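Local coordinates for protein leucine aminopeptidase 2, chloroplastic (Streptomyces sp. BC16019, PDB 5LHJ) that acts in bottromycin maturation as a manganese-binding aminopeptidase of the M17 family, presumably removing N-terminal amino acids from peptides, at residues G50-R54 against V65-P69; A107-D113 against L154-A160; A132-L137 against G170-E175; Y140-Y145 against R181-P187; L301-V307 against L493-S497. One frame throughout, in Å; residues are numbered along the deposited sequence.

Contact 1 of 5, residues G50-R54 against V65-P69; sequences GAFSR and VVAEP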
# COMPACT_ATOMS: atom_id res chain seq x y z
N GLY A 50 21.12 43.45 32.59
CA GLY A 50 21.21 44.84 32.14
C GLY A 50 20.07 45.29 31.25
O GLY A 50 19.20 44.49 30.85
N ALA A 51 20.07 46.58 30.91
CA ALA A 51 19.03 47.15 30.08
C ALA A 51 19.02 46.53 28.67
O ALA A 51 17.95 46.22 28.15
CB ALA A 51 19.17 48.67 30.00
N PHE A 52 20.20 46.35 28.07
CA PHE A 52 20.28 45.75 26.74
C PHE A 52 19.60 44.38 26.70
O PHE A 52 18.80 44.10 25.81
CB PHE A 52 21.72 45.64 26.25
CG PHE A 52 21.84 44.93 24.93
CD1 PHE A 52 21.36 45.51 23.76
CD2 PHE A 52 22.40 43.66 24.85
CE1 PHE A 52 21.45 44.85 22.55
CE2 PHE A 52 22.50 43.00 23.63
CZ PHE A 52 22.03 43.60 22.48
N SER A 53 19.92 43.54 27.69
CA SER A 53 19.34 42.21 27.81
C SER A 53 17.81 42.24 27.91
O SER A 53 17.13 41.49 27.21
CB SER A 53 19.95 41.49 29.02
OG SER A 53 19.57 40.13 29.04
N ARG A 54 17.28 43.14 28.74
CA ARG A 54 15.83 43.36 28.83
C ARG A 54 15.23 43.82 27.49
O ARG A 54 14.19 43.30 27.07
CB ARG A 54 15.47 44.39 29.91
CG ARG A 54 15.68 43.89 31.34
CD ARG A 54 14.99 44.78 32.36
NE ARG A 54 15.49 46.16 32.35
CZ ARG A 54 16.62 46.59 32.92
NH1 ARG A 54 17.42 45.75 33.57
NH2 ARG A 54 16.96 47.87 32.83
N VAL A 65 19.08 32.29 25.31
CA VAL A 65 20.40 32.91 25.39
C VAL A 65 20.36 34.28 24.73
O VAL A 65 19.92 34.40 23.59
CB VAL A 65 21.47 32.05 24.70
CG1 VAL A 65 22.81 32.76 24.70
CG2 VAL A 65 21.56 30.70 25.39
N VAL A 66 20.84 35.30 25.45
CA VAL A 66 21.05 36.64 24.87
C VAL A 66 22.49 37.08 25.12
O VAL A 66 22.91 37.18 26.27
CB VAL A 66 20.07 37.66 25.45
CG1 VAL A 66 20.32 39.04 24.85
CG2 VAL A 66 18.63 37.23 25.17
N ALA A 67 23.22 37.33 24.04
CA ALA A 67 24.62 37.75 24.11
C ALA A 67 24.73 39.25 24.19
O ALA A 67 23.95 39.97 23.55
CB ALA A 67 25.39 37.25 22.90
N GLU A 68 25.71 39.73 24.94
CA GLU A 68 25.96 41.17 25.05
C GLU A 68 27.43 41.44 25.30
O GLU A 68 28.16 40.53 25.69
CB GLU A 68 25.15 41.75 26.20
CG GLU A 68 25.57 41.25 27.57
CD GLU A 68 24.63 41.69 28.66
OE1 GLU A 68 23.40 41.78 28.41
OE2 GLU A 68 25.12 41.96 29.77
N PRO A 69 27.88 42.68 25.08
CA PRO A 69 29.24 43.02 25.47
C PRO A 69 29.48 42.89 26.98
O PRO A 69 28.57 43.15 27.77
CB PRO A 69 29.40 44.48 25.03
CG PRO A 69 28.35 44.71 24.01
CD PRO A 69 27.23 43.77 24.32
O HOH W 1 23.51 41.52 32.05
O HOH W 2 22.15 43.89 29.35
O HOH W 3 21.90 39.43 27.77
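Phe52 approaches strand 65-69 with its ring edge: CE2 lies 3.4 Å from Ala67 O, which is close to the ring plane, and CD2 rests 3.6 Å from Glu68 CB. The Phe52 and Glu68 side chains run past each other in opposite directions, ring and carboxylate turned 57° apart. Ser53 adds its CB, 3.5 Å from Glu68 OE1. The polar part runs through water. Glu68 OE1 accepts from water 2, which in turn accepts from Ser53 N at 2.8 Å, and from water 3, which links it to Ser53 OG and Val66 O. Glu68 OE2 accepts from water 1 at 2.8 Å, and that water accepts from Gly50 N, the N-cap residue. Glu68 thus faces, through solvent, the helix N-terminus, which would probably stabilise its negative charge. Its CG sits between backbone N and carbonyl carbon (chi1 66°) and the chain then runs extended, which brings the carboxylate to these waters. Strand 65-69 edges the five-stranded mixed sheet of the N-terminal domain, paired antiparallel with strand 76-81, whose Asn79 touches both Ser53 and Glu68; Phe52 also packs on Glu68 of the second subunit, and Pro69 on Phe52 of that subunit.

Contact 2 of 5, residues A107-D113 against L154-A160; sequences ARTLRLD and LAEVIVA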
# COMPACT_ATOMS: atom_id res chain seq x y z
N ALA A 107 34.37 32.19 19.24
CA ALA A 107 35.24 32.37 20.40
C ALA A 107 36.21 31.21 20.56
O ALA A 107 35.88 30.08 20.23
CB ALA A 107 34.40 32.51 21.66
N ARG A 108 37.39 31.51 21.07
CA ARG A 108 38.39 30.49 21.37
C ARG A 108 38.17 29.87 22.74
O ARG A 108 38.48 28.68 22.92
CB ARG A 108 39.81 31.06 21.32
CG ARG A 108 40.24 31.65 19.99
CD ARG A 108 41.70 32.07 20.08
NE ARG A 108 42.18 32.75 18.88
CZ ARG A 108 43.40 33.26 18.72
NH1 ARG A 108 44.32 33.18 19.69
NH2 ARG A 108 43.72 33.86 17.57
N THR A 109 37.70 30.66 23.69
CA THR A 109 37.55 30.20 25.08
C THR A 109 36.19 30.58 25.67
O THR A 109 35.73 31.71 25.48
CB THR A 109 38.67 30.79 25.97
OG1 THR A 109 38.63 32.21 25.88
CG2 THR A 109 40.04 30.32 25.48
N LEU A 110 35.55 29.63 26.36
CA LEU A 110 34.24 29.81 26.98
C LEU A 110 34.29 29.38 28.44
O LEU A 110 34.74 28.28 28.74
CB LEU A 110 33.18 28.97 26.24
CG LEU A 110 31.81 28.81 26.91
CD1 LEU A 110 31.10 30.15 27.03
CD2 LEU A 110 30.98 27.80 26.13
N ARG A 111 33.85 30.24 29.35
CA ARG A 111 33.71 29.89 30.76
C ARG A 111 32.23 29.85 31.10
O ARG A 111 31.54 30.86 30.95
CB ARG A 111 34.43 30.89 31.68
CG ARG A 111 34.54 30.37 33.11
CD ARG A 111 35.19 31.35 34.06
NE ARG A 111 34.29 32.43 34.47
CZ ARG A 111 34.51 33.74 34.33
NH1 ARG A 111 35.64 34.22 33.80
NH2 ARG A 111 33.60 34.60 34.76
N LEU A 112 31.75 28.69 31.53
CA LEU A 112 30.38 28.53 32.00
C LEU A 112 30.33 28.76 33.50
O LEU A 112 30.94 28.00 34.27
CB LEU A 112 29.88 27.10 31.70
CG LEU A 112 30.02 26.68 30.23
CD1 LEU A 112 29.67 25.21 30.07
CD2 LEU A 112 29.15 27.56 29.35
N ASP A 113 29.63 29.81 33.92
CA ASP A 113 29.37 30.07 35.34
C ASP A 113 28.01 29.54 35.80
O ASP A 113 27.60 29.81 36.92
CB ASP A 113 29.47 31.58 35.63
CG ASP A 113 30.89 32.13 35.50
OD1 ASP A 113 31.84 31.37 35.21
OD2 ASP A 113 31.07 33.34 35.70
N LEU A 154 37.02 27.16 18.85
CA LEU A 154 36.89 26.88 20.29
C LEU A 154 37.91 25.85 20.78
O LEU A 154 37.83 24.67 20.42
CB LEU A 154 35.47 26.40 20.62
CG LEU A 154 35.08 26.36 22.11
CD1 LEU A 154 35.03 27.75 22.71
CD2 LEU A 154 33.73 25.68 22.28
N ALA A 155 38.84 26.32 21.61
CA ALA A 155 39.92 25.51 22.18
C ALA A 155 39.68 25.05 23.63
O ALA A 155 40.14 23.97 24.00
CB ALA A 155 41.24 26.28 22.09
N GLU A 156 38.98 25.86 24.44
CA GLU A 156 38.74 25.55 25.85
C GLU A 156 37.32 25.90 26.30
O GLU A 156 36.85 27.02 26.08
CB GLU A 156 39.71 26.34 26.73
CG GLU A 156 41.18 25.97 26.57
CD GLU A 156 42.09 26.72 27.54
OE1 GLU A 156 41.64 27.69 28.19
OE2 GLU A 156 43.28 26.34 27.64
N VAL A 157 36.65 24.92 26.92
CA VAL A 157 35.44 25.15 27.71
C VAL A 157 35.78 24.88 29.17
O VAL A 157 36.31 23.82 29.50
CB VAL A 157 34.27 24.26 27.27
CG1 VAL A 157 33.06 24.48 28.17
CG2 VAL A 157 33.93 24.54 25.81
N ILE A 158 35.49 25.86 30.02
CA ILE A 158 35.82 25.83 31.44
C ILE A 158 34.52 25.88 32.23
O ILE A 158 33.66 26.70 31.93
CB ILE A 158 36.70 27.04 31.80
CG1 ILE A 158 38.03 26.97 31.04
CG2 ILE A 158 36.91 27.14 33.31
CD1 ILE A 158 38.93 28.18 31.23
N VAL A 159 34.37 25.00 33.21
CA VAL A 159 33.20 25.00 34.08
C VAL A 159 33.64 25.55 35.44
O VAL A 159 34.49 24.93 36.10
CB VAL A 159 32.60 23.59 34.24
CG1 VAL A 159 31.35 23.63 35.13
CG2 VAL A 159 32.24 23.01 32.88
N ALA A 160 33.08 26.70 35.83
CA ALA A 160 33.40 27.34 37.11
C ALA A 160 32.57 26.74 38.24
O ALA A 160 31.34 26.72 38.17
CB ALA A 160 33.19 28.85 37.02
O HOH W 4 29.46 26.65 36.14
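From Thr109 beside Glu156 to Leu112 beside Val159, strands 109-112 and 156-159 run parallel, their axes 4.7 Å apart and 14° from alignment. With helix 124-139 between them in the chain, they form a beta-alpha-beta crossover at one edge of the sheet in the macro-like N-terminal domain. Amides and carbonyls alternate across the pair: Leu110 N to Glu156 O, Ile158 N to Leu110 O, Leu112 N to Ile158 O, and Ala160 N to Leu112 O at 3.0 Å. Where the pairing begins, Arg108 O accepts twice, from Ala155 N at 2.7 Å on a lone pair and from Glu156 N at 3.2 Å. On the face bearing Leu110, Leu112, Val157 and Val159, Leu112 CD1 reaches Val157 CG1 at 4.0 Å; helix 124-139 packs on Leu112 and Val157. On the other face Thr109 and Glu156 lie side by side, while Thr109 OG1 bonds to Asp37 N. Arg111 lays its CG 4.0 Å from Ile158 CG2, then bends at chi3 (78°). The bend lets its guanidinium grip Asp113 side-on, NE to OD1 at 2.8 Å and NH2 to OD2, each oxygen using its syn lone pair, and Asp113 OD1 also lies 3.4 Å from Ala160 CB.

Contact 3 of 5, residues A132-L137 against G170-E175; sequences AEGAVL and GLAAAE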
# COMPACT_ATOMS: atom_id res chain seq x y z
N ALA A 132 28.73 20.32 33.20
CA ALA A 132 29.85 19.68 32.49
C ALA A 132 29.35 18.74 31.40
O ALA A 132 29.86 18.75 30.27
CB ALA A 132 30.74 18.93 33.47
N GLU A 133 28.34 17.93 31.73
CA GLU A 133 27.74 17.01 30.75
C GLU A 133 27.14 17.76 29.57
O GLU A 133 27.39 17.41 28.41
CB GLU A 133 26.64 16.15 31.38
CG GLU A 133 27.15 15.04 32.25
CD GLU A 133 26.05 14.14 32.81
OE1 GLU A 133 24.89 14.19 32.30
OE2 GLU A 133 26.37 13.36 33.74
N GLY A 134 26.34 18.78 29.87
CA GLY A 134 25.63 19.52 28.82
C GLY A 134 26.57 20.23 27.86
O GLY A 134 26.29 20.33 26.67
N ALA A 135 27.70 20.71 28.40
CA ALA A 135 28.71 21.39 27.59
C ALA A 135 29.32 20.45 26.56
O ALA A 135 29.40 20.79 25.38
CB ALA A 135 29.80 21.96 28.48
N VAL A 136 29.75 19.26 27.00
CA VAL A 136 30.33 18.27 26.10
C VAL A 136 29.29 17.76 25.11
O VAL A 136 29.54 17.69 23.90
CB VAL A 136 30.96 17.09 26.87
CG1 VAL A 136 31.44 15.99 25.93
CG2 VAL A 136 32.10 17.59 27.75
N LEU A 137 28.12 17.41 25.62
CA LEU A 137 27.04 16.88 24.77
C LEU A 137 26.57 17.91 23.73
O LEU A 137 26.27 17.54 22.58
CB LEU A 137 25.87 16.40 25.62
CG LEU A 137 26.17 15.23 26.56
CD1 LEU A 137 24.96 14.98 27.44
CD2 LEU A 137 26.59 14.00 25.79
N GLY A 170 31.02 14.31 35.30
CA GLY A 170 30.16 14.73 34.19
C GLY A 170 30.86 14.69 32.84
O GLY A 170 30.31 14.21 31.86
N LEU A 171 32.09 15.21 32.79
CA LEU A 171 32.88 15.14 31.55
C LEU A 171 33.07 13.71 31.09
O LEU A 171 32.89 13.40 29.91
CB LEU A 171 34.24 15.85 31.70
CG LEU A 171 34.26 17.36 31.96
CD1 LEU A 171 35.69 17.83 32.22
CD2 LEU A 171 33.63 18.21 30.86
N ALA A 172 33.36 12.81 32.02
CA ALA A 172 33.60 11.42 31.67
C ALA A 172 32.34 10.72 31.16
O ALA A 172 32.40 9.96 30.19
CB ALA A 172 34.20 10.68 32.85
N ALA A 173 31.20 10.97 31.81
CA ALA A 173 29.93 10.40 31.36
C ALA A 173 29.56 10.90 29.97
O ALA A 173 29.10 10.13 29.12
CB ALA A 173 28.81 10.71 32.36
N ALA A 174 29.77 12.20 29.73
CA ALA A 174 29.47 12.80 28.44
C ALA A 174 30.42 12.35 27.34
O ALA A 174 29.98 12.12 26.21
CB ALA A 174 29.46 14.31 28.53
N GLU A 175 31.69 12.21 27.67
CA GLU A 175 32.66 11.68 26.70
C GLU A 175 32.32 10.24 26.29
O GLU A 175 32.40 9.90 25.12
CB GLU A 175 34.08 11.80 27.23
CG GLU A 175 34.58 13.25 27.18
CD GLU A 175 35.88 13.47 27.94
OE1 GLU A 175 36.61 12.49 28.18
OE2 GLU A 175 36.17 14.65 28.29
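Val136 has chi1 at 174°, which turns CG1 away from its backbone N and leaves CG2 beside that N; the two methyls thus address different residues of helix 170-175. CG2 meets Leu171 CD2 at 3.5 Å, the two side chains crossing at about a right angle, while CG1 and CB lie against Ala174, with Val136 CB 3.6 Å from Ala174 CB. Glu133 places CG beside its backbone N (chi1 -76°), a position that sets CG 3.3 Å from Gly170 O. Its chain then runs extended past Gly170, bringing OE2 within 3.9 Å of Ala173 CB.

The helical segments approach to 7.8 Å between axes and cross at -34°. The small residues account for this closeness: Gly170 has no side chain, the place where one would begin is taken up by Ala132 CB and Glu133 CG, and its CA lies 4.8 Å from that of Glu133. Ala132 CB packs 4.0 Å from Leu171 CD2. Ala174 CB fills the space among Glu133 O, Val136 and Leu137, reaching Leu137 CG at 3.9 Å. Helix 124-139 of the N-terminal domain is thereby seated on helix 164-185, which leads toward the catalytic domain. Between these segments the contact is van der Waals, mostly apolar; the buried carboxylate of Glu133 is paired through OE1 in a salt bridge with Arg94, which probably offsets the cost of burying its charge.

Contact 4 of 5, residues Y140-Y145 against R181-P187; sequences YRYDEY and RDLVNCP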
# COMPACT_ATOMS: atom_id res chain seq x y z
N TYR A 140 29.13 18.45 20.71
CA TYR A 140 29.32 17.30 19.84
C TYR A 140 29.04 17.61 18.37
O TYR A 140 28.03 18.22 18.04
CB TYR A 140 28.42 16.15 20.30
CG TYR A 140 28.56 14.92 19.44
CD1 TYR A 140 29.62 14.06 19.61
CD2 TYR A 140 27.65 14.66 18.41
CE1 TYR A 140 29.79 12.95 18.81
CE2 TYR A 140 27.79 13.55 17.60
CZ TYR A 140 28.88 12.69 17.80
OH TYR A 140 29.05 11.59 17.01
N ARG A 141 29.96 17.19 17.50
CA ARG A 141 29.76 17.24 16.05
C ARG A 141 30.34 15.98 15.45
O ARG A 141 31.30 15.41 16.00
CB ARG A 141 30.41 18.49 15.42
CG ARG A 141 31.84 18.73 15.87
CD ARG A 141 32.59 19.85 15.12
NE ARG A 141 31.80 21.05 14.83
CZ ARG A 141 32.31 22.24 14.46
NH1 ARG A 141 33.63 22.42 14.32
NH2 ARG A 141 31.50 23.27 14.22
N TYR A 142 29.76 15.54 14.34
CA TYR A 142 30.27 14.37 13.64
C TYR A 142 30.55 14.79 12.20
O TYR A 142 29.69 14.68 11.33
CB TYR A 142 29.29 13.20 13.71
CG TYR A 142 29.91 11.92 13.17
CD1 TYR A 142 30.82 11.19 13.92
CD2 TYR A 142 29.58 11.46 11.89
CE1 TYR A 142 31.40 10.03 13.42
CE2 TYR A 142 30.14 10.29 11.39
CZ TYR A 142 31.05 9.60 12.15
OH TYR A 142 31.63 8.45 11.66
N ASP A 143 31.77 15.27 11.98
CA ASP A 143 32.20 15.83 10.69
C ASP A 143 33.26 15.00 9.98
O ASP A 143 33.82 15.46 8.98
CB ASP A 143 32.73 17.26 10.92
CG ASP A 143 31.63 18.24 11.25
OD1 ASP A 143 30.45 18.03 10.86
OD2 ASP A 143 31.96 19.26 11.91
N GLU A 144 33.50 13.78 10.46
CA GLU A 144 34.54 12.88 9.93
C GLU A 144 34.44 12.64 8.40
O GLU A 144 35.46 12.44 7.73
CB GLU A 144 34.45 11.52 10.66
CG GLU A 144 35.56 10.51 10.36
CD GLU A 144 36.96 10.98 10.73
OE1 GLU A 144 37.11 11.82 11.65
OE2 GLU A 144 37.92 10.50 10.10
N TYR A 145 33.21 12.65 7.87
CA TYR A 145 32.99 12.32 6.45
C TYR A 145 32.60 13.52 5.58
O TYR A 145 32.15 13.32 4.45
CB TYR A 145 31.97 11.18 6.32
CG TYR A 145 32.57 9.88 6.78
CD1 TYR A 145 33.30 9.08 5.90
CD2 TYR A 145 32.46 9.48 8.11
CE1 TYR A 145 33.88 7.90 6.33
CE2 TYR A 145 33.06 8.31 8.55
CZ TYR A 145 33.76 7.52 7.66
OH TYR A 145 34.34 6.36 8.10
N ARG A 181 27.79 7.88 20.36
CA ARG A 181 27.28 8.67 19.22
C ARG A 181 28.14 8.46 17.97
O ARG A 181 27.62 8.25 16.87
CB ARG A 181 27.21 10.16 19.55
CG ARG A 181 26.21 10.55 20.60
CD ARG A 181 26.23 12.04 20.90
NE ARG A 181 25.22 12.45 21.87
CZ ARG A 181 25.05 13.69 22.30
NH1 ARG A 181 25.84 14.68 21.87
NH2 ARG A 181 24.07 13.98 23.16
N ASP A 182 29.46 8.52 18.14
CA ASP A 182 30.38 8.30 17.02
C ASP A 182 30.20 6.91 16.39
O ASP A 182 30.19 6.77 15.16
CB ASP A 182 31.83 8.45 17.48
CG ASP A 182 32.25 9.89 17.72
OD1 ASP A 182 31.53 10.86 17.35
OD2 ASP A 182 33.37 10.05 18.28
N LEU A 183 30.06 5.87 17.23
CA LEU A 183 29.91 4.52 16.73
C LEU A 183 28.61 4.36 15.94
O LEU A 183 28.60 3.75 14.86
CB LEU A 183 29.97 3.50 17.89
CG LEU A 183 31.31 3.36 18.60
CD1 LEU A 183 31.12 2.61 19.90
CD2 LEU A 183 32.34 2.68 17.70
N VAL A 184 27.53 4.94 16.45
CA VAL A 184 26.23 4.86 15.77
C VAL A 184 26.25 5.65 14.47
O VAL A 184 25.77 5.15 13.44
CB VAL A 184 25.08 5.34 16.69
CG1 VAL A 184 23.76 5.49 15.93
CG2 VAL A 184 24.93 4.39 17.86
N ASN A 185 26.82 6.85 14.49
CA ASN A 185 26.93 7.69 13.30
C ASN A 185 27.83 7.13 12.20
O ASN A 185 27.64 7.45 11.02
CB ASN A 185 27.39 9.10 13.66
CG ASN A 185 26.29 9.94 14.27
OD1 ASN A 185 25.11 9.79 13.92
ND2 ASN A 185 26.64 10.83 15.19
N CYS A 186 28.79 6.29 12.58
CA CYS A 186 29.76 5.75 11.62
C CYS A 186 29.03 4.98 10.52
O CYS A 186 28.21 4.12 10.82
CB CYS A 186 30.76 4.83 12.32
SG CYS A 186 32.19 4.48 11.29
N PRO A 187 29.32 5.28 9.24
CA PRO A 187 28.75 4.46 8.15
C PRO A 187 28.99 2.97 8.33
O PRO A 187 30.09 2.58 8.76
CB PRO A 187 29.50 4.96 6.92
CG PRO A 187 29.90 6.34 7.24
CD PRO A 187 30.15 6.37 8.72
O HOH W 5 32.84 13.18 16.65
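Tyr140 ties the loop after helix 124-139, in the N-terminal family region, to the end of helix 164-185, where the catalytic family region begins. Its CB abuts the guanidinium edge of Arg181, 3.4 Å from NH1; that guanidinium is held by the carbonyls of Thr482 and Glu476. CG opposite the backbone N (chi1 180°) extends the ring along Arg181, whose CD stands over the centre of one face, 3.8 Å from the centroid and 8° off the normal, a CH-pi contact. At the ring edge CE1 passes 3.1 Å from Asp182 OD1. OH donates to that same OD1 at 2.6 Å, on the anti side of the carboxylate, and accepts from Asn185 ND2 at 3.1 Å, the donor lying near the ring plane. Two further CH-pi contacts follow: Asn185 CB stands over the centre of the Tyr142 ring at 3.6 Å, and Pro187 CG over a face of Tyr145, 4.0 Å from its centroid. Water 5 donates to both Asp182 OD1 and Arg141 O. Asn185 OD1 accepts from Gly481 N, Tyr145 OH is hydrogen-bonded with Thr190 OG1, and Tyr145 O bonds to Thr336 of the third subunit. Donor and acceptor roles at Tyr140 OH are thus both filled, which should fix its orientation.

Contact 5 of 5, residues L301-V307 against L493-S497; sequences LGLPLRV and LRALS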
# COMPACT_ATOMS: atom_id res chain seq x y z
N LEU A 301 35.98 6.18 36.76
CA LEU A 301 35.14 6.33 37.95
C LEU A 301 35.63 5.48 39.11
O LEU A 301 35.42 5.83 40.27
CB LEU A 301 33.68 5.98 37.63
CG LEU A 301 33.01 6.82 36.54
CD1 LEU A 301 31.62 6.28 36.21
CD2 LEU A 301 32.95 8.30 36.91
N GLY A 302 36.27 4.35 38.80
CA GLY A 302 36.81 3.46 39.81
C GLY A 302 35.77 2.82 40.71
O GLY A 302 35.93 2.79 41.93
N LEU A 303 34.69 2.29 40.11
CA LEU A 303 33.64 1.63 40.89
C LEU A 303 34.10 0.28 41.39
O LEU A 303 34.76 -0.44 40.65
CB LEU A 303 32.37 1.43 40.05
CG LEU A 303 31.65 2.67 39.54
CD1 LEU A 303 30.39 2.24 38.79
CD2 LEU A 303 31.31 3.61 40.68
N PRO A 304 33.76 -0.08 42.65
CA PRO A 304 34.09 -1.39 43.22
C PRO A 304 33.08 -2.45 42.76
O PRO A 304 32.26 -2.92 43.54
CB PRO A 304 34.01 -1.13 44.73
CG PRO A 304 32.90 -0.14 44.85
CD PRO A 304 33.05 0.76 43.65
N LEU A 305 33.16 -2.79 41.48
CA LEU A 305 32.17 -3.62 40.82
C LEU A 305 32.80 -4.27 39.60
O LEU A 305 33.44 -3.58 38.80
CB LEU A 305 30.99 -2.74 40.37
CG LEU A 305 29.74 -3.40 39.80
CD1 LEU A 305 29.02 -4.16 40.89
CD2 LEU A 305 28.80 -2.36 39.20
N ARG A 306 32.62 -5.58 39.46
CA ARG A 306 33.08 -6.29 38.28
C ARG A 306 31.97 -6.22 37.23
O ARG A 306 30.83 -6.52 37.53
CB ARG A 306 33.36 -7.74 38.63
CG ARG A 306 34.02 -8.54 37.53
CD ARG A 306 34.36 -9.92 38.07
NE ARG A 306 35.12 -10.72 37.12
CZ ARG A 306 35.43 -12.02 37.28
NH1 ARG A 306 35.03 -12.70 38.36
NH2 ARG A 306 36.14 -12.65 36.34
N VAL A 307 32.32 -5.83 36.01
CA VAL A 307 31.34 -5.71 34.92
C VAL A 307 31.88 -6.39 33.66
O VAL A 307 32.98 -6.09 33.21
CB VAL A 307 30.97 -4.24 34.62
CG1 VAL A 307 29.80 -4.18 33.64
CG2 VAL A 307 30.61 -3.51 35.91
N LEU A 493 25.06 1.29 37.34
CA LEU A 493 26.24 0.61 37.86
C LEU A 493 26.76 1.29 39.14
O LEU A 493 27.19 0.59 40.07
CB LEU A 493 27.33 0.53 36.80
CG LEU A 493 26.96 -0.33 35.58
CD1 LEU A 493 27.92 -0.07 34.43
CD2 LEU A 493 26.92 -1.81 35.91
N ARG A 494 26.70 2.63 39.19
CA ARG A 494 27.09 3.39 40.40
C ARG A 494 26.22 2.98 41.59
O ARG A 494 26.73 2.67 42.68
CB ARG A 494 27.00 4.91 40.18
CG ARG A 494 28.10 5.48 39.29
CD ARG A 494 27.85 6.93 38.88
NE ARG A 494 28.03 7.85 40.01
CZ ARG A 494 29.19 8.38 40.41
NH1 ARG A 494 30.34 8.14 39.77
NH2 ARG A 494 29.20 9.20 41.47
N ALA A 495 24.90 2.97 41.39
CA ALA A 495 23.96 2.58 42.44
C ALA A 495 24.16 1.13 42.90
O ALA A 495 24.16 0.87 44.10
CB ALA A 495 22.52 2.80 42.00
N LEU A 496 24.36 0.21 41.96
CA LEU A 496 24.60 -1.20 42.30
C LEU A 496 25.90 -1.39 43.08
O LEU A 496 25.96 -2.22 43.99
CB LEU A 496 24.63 -2.08 41.05
CG LEU A 496 23.28 -2.25 40.32
CD1 LEU A 496 23.50 -2.89 38.96
CD2 LEU A 496 22.31 -3.08 41.14
N SER A 497 26.92 -0.61 42.74
CA SER A 497 28.23 -0.70 43.42
C SER A 497 28.17 -0.21 44.87
O SER A 497 28.93 -0.69 45.71
CB SER A 497 29.31 0.09 42.66
OG SER A 497 29.18 1.49 42.86
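An inverse gamma turn centred on Pro304 leads from helix 286-301 into strand 306-316 and packs there on the C-terminal helix, where Pro304 CD lies 3.9 Å from Ser497 CB. Closing the turn is a weak bond, Leu305 N to Leu303 O at 3.0 Å. Leucines of the two segments do most of the touching. Leu303 splits its methyls, CD1 against Arg494 N and CD2 to 3.7 Å from Ser497 OG. Leu305, with CG swung opposite its N (chi1 -173°), brings CD2 to 3.5 Å from Leu493 O and 3.8 Å from Leu493 CD2, the two leucines nearly perpendicular to each other. Leu493 CD2 also receives Val307 CG2 at 4.1 Å. At the other end Leu301 CD2 meets Arg494 NH1 at 3.9 Å, near a guanidinium whose chain is bent at chi3. The polar tip of Ser497 is spent within its own helix: OG donates to Arg494 O at 2.7 Å, tilted 26° from the carbonyl plane, and so turns back along the helix. Around this contact, strand 255-263 offers Val256 to both Leu305 and Leu493, and Leu298 of helix 286-301 touches Leu303, Val307 and Leu493, so that helix 486-498 rests on both sheet and helix of the catalytic domain.

In the fold
Contacts 1 and 2 take opposite edges of one five-stranded sheet, their centres 19 Å apart. Contact 2 meets contact 3: Leu112 CD1 lies 3.6 Å from Ala135 CB, so the helix of the crossover covers the strand pair with one side and helix 164-185 with another. Contacts 3 and 4 both use helix 164-185, centres 17 Å apart, and probably share a hydrogen bond from Arg181 NH1 to Leu137 O at 3.0 Å. Contact 5, within the catalytic domain, is about 5 Å from contact 3 at nearest atoms and centred 44 Å from contact 1. All five lie away from the residues that bind manganese in this enzyme, Lys261, Asp266, Asp284, Asp343 and Glu345, metal-free in this chain.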